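Local coordinates for carbonic anhydrase (PDB 4O1J) that catalyses the reversible hydration of carbon dioxide to hydrogencarbonate as a zinc-dependent beta-class carbonic anhydrase, assembled as a tetramer, at the interface of chains A and B. Residues are numbered along the deposited sequence; one frame, centred on the assembly and turned at random. Chains: chain A/B, Carbonic anhydrase.

The interface of chains A and B. Residues chain A 40-41, 43-44; chain B 60, 198-199.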
# COMPACT_ATOMS: atom_id res chain seq x y z
N PHE A 40 -34.11 -10.70 7.72
CA PHE A 40 -32.85 -11.42 7.55
C PHE A 40 -32.78 -12.30 6.30
O PHE A 40 -31.75 -12.32 5.63
CB PHE A 40 -32.56 -12.25 8.80
CG PHE A 40 -32.16 -11.43 9.99
CD1 PHE A 40 -31.05 -10.59 9.92
CD2 PHE A 40 -32.88 -11.48 11.17
CE1 PHE A 40 -30.68 -9.82 11.01
CE2 PHE A 40 -32.52 -10.72 12.27
CZ PHE A 40 -31.41 -9.89 12.19
N PRO A 41 -33.86 -13.05 5.99
CA PRO A 41 -33.76 -13.83 4.75
C PRO A 41 -33.60 -12.96 3.51
O PRO A 41 -32.93 -13.36 2.56
CB PRO A 41 -35.09 -14.60 4.72
CG PRO A 41 -35.44 -14.75 6.14
CD PRO A 41 -35.07 -13.43 6.74
N LEU A 43 -32.17 -9.98 3.57
CA LEU A 43 -30.80 -9.47 3.68
C LEU A 43 -29.80 -10.43 3.07
O LEU A 43 -28.86 -10.01 2.38
CB LEU A 43 -30.41 -9.24 5.14
CG LEU A 43 -30.32 -7.79 5.61
CD1 LEU A 43 -29.45 -7.70 6.84
CD2 LEU A 43 -29.81 -6.89 4.51
N ALA A 44 -30.00 -11.71 3.33
CA ALA A 44 -29.08 -12.73 2.87
C ALA A 44 -29.15 -12.94 1.37
O ALA A 44 -28.27 -13.58 0.78
CB ALA A 44 -29.36 -14.03 3.60
N ARG B 60 -24.41 -4.78 4.53
CA ARG B 60 -25.22 -5.54 5.46
C ARG B 60 -24.49 -5.82 6.78
O ARG B 60 -25.01 -6.50 7.66
CB ARG B 60 -25.65 -6.85 4.80
CG ARG B 60 -26.31 -6.63 3.45
CD ARG B 60 -26.47 -7.93 2.69
NE ARG B 60 -25.19 -8.40 2.16
CZ ARG B 60 -25.02 -9.58 1.56
NH1 ARG B 60 -26.04 -10.41 1.41
NH2 ARG B 60 -23.82 -9.92 1.11
N ILE B 198 -25.62 -13.75 7.99
CA ILE B 198 -26.66 -12.78 7.66
C ILE B 198 -28.07 -13.37 7.67
O ILE B 198 -29.02 -12.71 8.09
CB ILE B 198 -26.39 -12.14 6.28
CG1 ILE B 198 -25.00 -11.49 6.29
CG2 ILE B 198 -27.44 -11.10 5.94
CD1 ILE B 198 -24.66 -10.75 5.03
N GLY B 199 -28.19 -14.62 7.24
CA GLY B 199 -29.48 -15.30 7.25
C GLY B 199 -30.19 -15.31 8.59
O GLY B 199 -31.42 -15.16 8.64
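A bend at chi3 (-74°) in B:Arg60 turns its guanidinium toward A:Leu43, while in B:Ile198 the methyl CG2, anti to the backbone N, points at the same leucine. Both chains are copies of one protein in the tetramer, and this patch, repeated with the chains exchanged, is where the end of the short helix 39-43 of one subunit rests on loop residues of the other.

The polar link is a hydrogen bond from B:Arg60 NH1 to the backbone carbonyl O of A:Leu43, 3.0 Å long and nearly straight at 169°. The oxygen lies in the guanidinium plane, at its edge, and the nitrogen in turn approaches within the carbonyl plane. This oxygen sits in the last turn of the helix, where the partial negative charge of the helix end may strengthen its pull on the arginine. Next to it, the arginine's aliphatic part runs past the A:Leu43 side chain in the opposite direction, with CD2 of the leucine 3.7 Å from CG of B:Arg60. Within chain B, CD1 of B:Ile198 lies 3.6 Å above the plane of the guanidinium, over its centre, and helps to fix how the group is turned. An alanine in place of B:Arg60 would probably leave the A:Leu43 carbonyl without this donor and open a gap beside the leucine CD2 methyl.

B:Ile198 crosses the leucine at about a right angle. Its CG2 methyl packs 3.6 Å from CB of A:Leu43 and also reaches CA of A:Ala44, 3.8 Å away, so one branch of the isoleucine covers the helix end while the other backs the arginine. Farther along, the chain B backbone carries the contact: ring atom CD1 of A:Phe40 lies 3.5 Å from the carbonyl O of B:Ile198, which sits off the plane of the ring, and the methyl CB of A:Ala44 lies 3.9 Å from CA of B:Gly199.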